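Local atomic coordinates of segregation and condensation protein B (Mycobacterium tuberculosis, PDB entry 2Z99), a protein that probably takes part in chromosome segregation and condensation during cell division, as a winged-helix subunit of the SMC-ScpA-ScpB type of complex. Residues T99-E104 / A122-N127; V115-V120 / N127-M132. One frame throughout, in Å; residues are numbered along the deposited sequence.

Contact 1 of 2, residues T99-E104 / A122-N127; sequences TRAALE and AVRGVN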
loop_
_atom_site.group_PDB
_atom_site.type_symbol
_atom_site.label_atom_id
_atom_site.label_comp_id
_atom_site.label_asym_id
_atom_site.label_seq_id
_atom_site.Cartn_x
_atom_site.Cartn_y
_atom_site.Cartn_z
ATOM N N THR A 99 12.005 7.249 -26.300
ATOM C CA THR A 99 13.305 6.678 -26.611
ATOM C C THR A 99 14.035 7.635 -27.544
ATOM O O THR A 99 13.414 8.486 -28.175
ATOM C CB THR A 99 13.151 5.312 -27.301
ATOM O OG1 THR A 99 12.434 5.475 -28.532
ATOM C CG2 THR A 99 12.379 4.352 -26.407
ATOM N N ARG A 100 15.352 7.509 -27.627
ATOM C CA ARG A 100 16.115 8.391 -28.494
ATOM C C ARG A 100 15.670 8.233 -29.945
ATOM O O ARG A 100 15.640 9.199 -30.707
ATOM C CB ARG A 100 17.608 8.098 -28.362
ATOM C CG ARG A 100 18.485 9.003 -29.212
ATOM C CD ARG A 100 19.960 8.912 -28.818
ATOM N NE ARG A 100 20.254 9.585 -27.549
ATOM C CZ ARG A 100 19.983 9.093 -26.341
ATOM N NH1 ARG A 100 19.407 7.903 -26.208
ATOM N NH2 ARG A 100 20.283 9.801 -25.257
ATOM N N ALA A 101 15.318 7.011 -30.325
ATOM C CA ALA A 101 14.868 6.761 -31.683
ATOM C C ALA A 101 13.638 7.619 -31.953
ATOM O O ALA A 101 13.523 8.238 -33.010
ATOM C CB ALA A 101 14.529 5.286 -31.865
ATOM N N ALA A 102 12.724 7.655 -30.985
ATOM C CA ALA A 102 11.497 8.435 -31.109
ATOM C C ALA A 102 11.793 9.926 -31.247
ATOM O O ALA A 102 11.295 10.571 -32.161
ATOM C CB ALA A 102 10.607 8.190 -29.909
ATOM N N LEU A 103 12.591 10.480 -30.341
ATOM C CA LEU A 103 12.916 11.897 -30.427
ATOM C C LEU A 103 13.527 12.182 -31.795
ATOM O O LEU A 103 13.221 13.189 -32.444
ATOM C CB LEU A 103 13.898 12.303 -29.321
ATOM C CG LEU A 103 13.404 12.491 -27.877
ATOM C CD1 LEU A 103 11.952 12.961 -27.895
ATOM C CD2 LEU A 103 13.534 11.198 -27.090
ATOM N N GLU A 104 14.388 11.269 -32.226
ATOM C CA GLU A 104 15.060 11.371 -33.507
ATOM C C GLU A 104 14.030 11.581 -34.612
ATOM O O GLU A 104 14.105 12.544 -35.365
ATOM C CB GLU A 104 15.828 10.081 -33.785
ATOM C CG GLU A 104 17.235 10.270 -34.323
ATOM C CD GLU A 104 18.283 10.288 -33.224
ATOM O OE1 GLU A 104 18.430 11.338 -32.559
ATOM O OE2 GLU A 104 18.948 9.243 -33.020
ATOM N N ALA A 122 12.712 6.897 -44.835
ATOM C CA ALA A 122 13.940 6.952 -45.611
ATOM C C ALA A 122 15.021 7.718 -44.863
ATOM O O ALA A 122 16.142 7.226 -44.700
ATOM C CB ALA A 122 13.685 7.593 -46.962
ATOM N N VAL A 123 14.684 8.919 -44.405
ATOM C CA VAL A 123 15.629 9.748 -43.663
ATOM C C VAL A 123 16.164 9.051 -42.414
ATOM O O VAL A 123 17.320 9.242 -42.047
ATOM C CB VAL A 123 14.982 11.091 -43.254
ATOM C CG1 VAL A 123 15.845 11.817 -42.225
ATOM C CG2 VAL A 123 14.802 11.959 -44.481
ATOM N N ARG A 124 15.336 8.248 -41.755
ATOM C CA ARG A 124 15.783 7.549 -40.558
ATOM C C ARG A 124 16.508 6.256 -40.949
ATOM O O ARG A 124 17.328 5.728 -40.191
ATOM C CB ARG A 124 14.596 7.204 -39.652
ATOM C CG ARG A 124 13.977 8.371 -38.877
ATOM C CD ARG A 124 14.711 8.682 -37.574
ATOM N NE ARG A 124 14.949 7.517 -36.704
ATOM C CZ ARG A 124 14.011 6.673 -36.265
ATOM N NH1 ARG A 124 12.740 6.836 -36.607
ATOM N NH2 ARG A 124 14.339 5.667 -35.464
ATOM N N GLY A 125 16.189 5.755 -42.137
ATOM C CA GLY A 125 16.798 4.530 -42.614
ATOM C C GLY A 125 16.204 3.293 -41.977
ATOM O O GLY A 125 16.869 2.268 -41.889
ATOM N N VAL A 126 14.951 3.371 -41.544
ATOM C CA VAL A 126 14.296 2.233 -40.904
ATOM C C VAL A 126 12.778 2.409 -40.894
ATOM O O VAL A 126 12.276 3.498 -41.141
ATOM C CB VAL A 126 14.749 2.077 -39.426
ATOM C CG1 VAL A 126 16.235 1.773 -39.336
ATOM C CG2 VAL A 126 14.448 3.352 -38.668
ATOM N N ASN A 127 12.050 1.335 -40.603
ATOM C CA ASN A 127 10.598 1.400 -40.524
ATOM C C ASN A 127 10.281 2.270 -39.297
ATOM O O ASN A 127 10.963 2.173 -38.275
ATOM C CB ASN A 127 10.031 -0.006 -40.324
ATOM C CG ASN A 127 8.521 -0.024 -40.306
ATOM O OD1 ASN A 127 7.883 -0.055 -41.361
ATOM N ND2 ASN A 127 7.935 0.009 -39.110
#
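The backbone carbonyl oxygen of Ala101 lies over the guanidinium of Arg124, facing the centre of the plane 3.6 Å from Arg124 CZ. This is how the first helix of a winged-helix domain, 100-112, meets the C-terminal end of helix 117-124, the first helix of the helix-turn-helix. Because the oxygen stands above the plane, no N-H of the arginine points at it; the attraction is probably that of a positive flat group for a partly negative carbonyl. Val126 CG2 covers the opposite face, displaced toward the rim, and the guanidinium is thus sandwiched. Folding at chi2 and chi3 (-84° and -50°) bends the arginine so that Arg124 NH2 comes within 3.6 Å of Ala101 CB, while Arg124 NE rests 4.0 Å from Glu104 CB. The carboxylate of Glu104 turns away, and its OE2 stays 5.7 Å from Arg124 NE, so any attraction between the charges is probably mild. Both helices have defined ends here. Gly125, with positive phi, is the C-prime residue of a Schellman motif closing helix 117-124, and Thr99 caps the start of helix 100-112: Ala102 N donates to Thr99 OG1 over 3.3 Å.

Contact 2 of 2, residues V115-V120 / N127-M132; sequences VTRARV and NVDAVM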
loop_
_atom_site.group_PDB
_atom_site.type_symbol
_atom_site.label_atom_id
_atom_site.label_comp_id
_atom_site.label_asym_id
_atom_site.label_seq_id
_atom_site.Cartn_x
_atom_site.Cartn_y
_atom_site.Cartn_z
ATOM N N VAL A 115 5.775 16.409 -44.112
ATOM C CA VAL A 115 6.549 15.243 -44.545
ATOM C C VAL A 115 5.700 13.993 -44.553
ATOM O O VAL A 115 4.861 13.805 -43.676
ATOM C CB VAL A 115 7.720 14.943 -43.605
ATOM C CG1 VAL A 115 8.792 15.977 -43.758
ATOM C CG2 VAL A 115 7.227 14.896 -42.175
ATOM N N THR A 116 5.920 13.139 -45.548
ATOM C CA THR A 116 5.204 11.870 -45.645
ATOM C C THR A 116 6.015 10.915 -44.781
ATOM O O THR A 116 7.210 11.132 -44.582
ATOM C CB THR A 116 5.209 11.338 -47.089
ATOM O OG1 THR A 116 6.482 11.609 -47.687
ATOM C CG2 THR A 116 4.111 11.999 -47.917
ATOM N N ARG A 117 5.404 9.865 -44.255
ATOM C CA ARG A 117 6.210 8.971 -43.450
ATOM C C ARG A 117 7.243 8.296 -44.343
ATOM O O ARG A 117 8.292 7.884 -43.871
ATOM C CB ARG A 117 5.360 7.928 -42.714
ATOM C CG ARG A 117 4.445 7.109 -43.569
ATOM C CD ARG A 117 4.469 5.669 -43.099
ATOM N NE ARG A 117 4.338 5.536 -41.652
ATOM C CZ ARG A 117 3.230 5.789 -40.959
ATOM N NH1 ARG A 117 2.130 6.199 -41.571
ATOM N NH2 ARG A 117 3.217 5.621 -39.645
ATOM N N ALA A 118 6.955 8.205 -45.638
ATOM C CA ALA A 118 7.896 7.596 -46.569
ATOM C C ALA A 118 9.234 8.322 -46.509
ATOM O O ALA A 118 10.282 7.699 -46.628
ATOM C CB ALA A 118 7.350 7.637 -47.980
ATOM N N ARG A 119 9.206 9.638 -46.320
ATOM C CA ARG A 119 10.454 10.390 -46.241
ATOM C C ARG A 119 11.052 10.297 -44.845
ATOM O O ARG A 119 12.260 10.448 -44.666
ATOM C CB ARG A 119 10.249 11.862 -46.602
ATOM C CG ARG A 119 11.552 12.664 -46.628
ATOM C CD ARG A 119 11.314 14.156 -46.827
ATOM N NE ARG A 119 11.656 14.650 -48.164
ATOM C CZ ARG A 119 11.172 14.165 -49.307
ATOM N NH1 ARG A 119 10.316 13.147 -49.298
ATOM N NH2 ARG A 119 11.532 14.715 -50.463
ATOM N N VAL A 120 10.206 10.065 -43.850
ATOM C CA VAL A 120 10.694 9.927 -42.491
ATOM C C VAL A 120 11.377 8.566 -42.385
ATOM O O VAL A 120 12.437 8.425 -41.780
ATOM C CB VAL A 120 9.550 9.990 -41.462
ATOM C CG1 VAL A 120 10.097 9.718 -40.084
ATOM C CG2 VAL A 120 8.883 11.359 -41.499
ATOM N N ASN A 127 12.050 1.335 -40.603
ATOM C CA ASN A 127 10.598 1.400 -40.524
ATOM C C ASN A 127 10.281 2.270 -39.297
ATOM O O ASN A 127 10.963 2.173 -38.275
ATOM C CB ASN A 127 10.031 -0.006 -40.324
ATOM C CG ASN A 127 8.521 -0.024 -40.306
ATOM O OD1 ASN A 127 7.883 -0.055 -41.361
ATOM N ND2 ASN A 127 7.935 0.009 -39.110
ATOM N N VAL A 128 9.252 3.106 -39.380
ATOM C CA VAL A 128 8.926 3.985 -38.260
ATOM C C VAL A 128 7.479 3.941 -37.790
ATOM O O VAL A 128 7.030 4.854 -37.110
ATOM C CB VAL A 128 9.264 5.462 -38.599
ATOM C CG1 VAL A 128 10.756 5.624 -38.796
ATOM C CG2 VAL A 128 8.523 5.898 -39.849
ATOM N N ASP A 129 6.754 2.881 -38.122
ATOM C CA ASP A 129 5.348 2.788 -37.736
ATOM C C ASP A 129 5.091 2.822 -36.231
ATOM O O ASP A 129 4.161 3.492 -35.768
ATOM C CB ASP A 129 4.728 1.527 -38.329
ATOM C CG ASP A 129 4.923 1.442 -39.829
ATOM O OD1 ASP A 129 4.833 2.495 -40.495
ATOM O OD2 ASP A 129 5.165 0.325 -40.339
ATOM N N ALA A 130 5.907 2.097 -35.472
ATOM C CA ALA A 130 5.753 2.049 -34.022
ATOM C C ALA A 130 5.946 3.433 -33.416
ATOM O O ALA A 130 5.140 3.872 -32.591
ATOM C CB ALA A 130 6.749 1.059 -33.414
ATOM N N VAL A 131 7.009 4.118 -33.828
ATOM C CA VAL A 131 7.294 5.448 -33.319
ATOM C C VAL A 131 6.299 6.476 -33.844
ATOM O O VAL A 131 5.960 7.429 -33.148
ATOM C CB VAL A 131 8.721 5.895 -33.691
ATOM C CG1 VAL A 131 8.919 7.342 -33.325
ATOM C CG2 VAL A 131 9.732 5.045 -32.958
ATOM N N MET A 132 5.844 6.302 -35.079
ATOM C CA MET A 132 4.871 7.232 -35.646
ATOM C C MET A 132 3.609 7.139 -34.804
ATOM O O MET A 132 3.059 8.144 -34.367
ATOM C CB MET A 132 4.542 6.870 -37.095
ATOM C CG MET A 132 5.584 7.318 -38.104
ATOM S SD MET A 132 5.895 9.095 -38.040
ATOM C CE MET A 132 4.733 9.702 -39.230
#
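With chi1 at 54°, Arg117 places CG between its own backbone N and carbonyl carbon, and a further bend at chi3 (47°) carries the guanidinium across to Asp129 and Met132. The segments span the helix-turn-helix of the winged-helix fold, with the short strand 115-116 leading in: Arg117 opens helix 117-124, and Asp129 opens helix 129-137 beyond the turn. Arg117 NE and Asp129 OD1 form a salt bridge of 3.3 Å. The side chains cross at about a right angle; the guanidinium and carboxylate planes are 63° apart, and OD1 stands well out of the guanidinium plane. Met132 curls alongside, bent at both chi2 and chi3: its CE lies over one face of the guanidinium and also approaches Arg117 CB at 4.0 Å, and its CG is 4.0 Å from Arg117 CZ. The arginine is therefore held by an apolar neighbour as well as by an acid.

Val120 and Val128 are both buried and cross nearly perpendicularly, with Val120 CG1 4.1 Å from Val128 CG2. At the start of helix 117-124, Thr116 O accepts from both Arg119 N and Val120 N, tying down the first turn, while Val115 is bonded through its backbone to Phe155 in the three-stranded sheet. Since no N-H of Arg117 points at Asp129 OD1, the bridge rests on charge alone, and its strength would probably depend less on the exact rotation of either group than that of a bridge with an N-H aimed at the oxygen.

In the fold
A winged-helix domain illustrates how three short helices pack against one another pairwise. Contact 1 joins helix 100-112 to helix 117-124, and contact 2 joins helix 117-124 to helix 129-137; their centres are about 8 Å apart. The triangle is completed where Ala102 CA of contact 1 packs 3.6 Å from Val131 CG1 of contact 2, bringing helix 129-137 against helix 100-112. Along the chain the segments alternate, and Asn127 belongs to both, in the turn between the two helices of the helix-turn-helix. Contact 1 lies at the surface and contact 2 is largely buried. The second chain of the assembly touches neither of them.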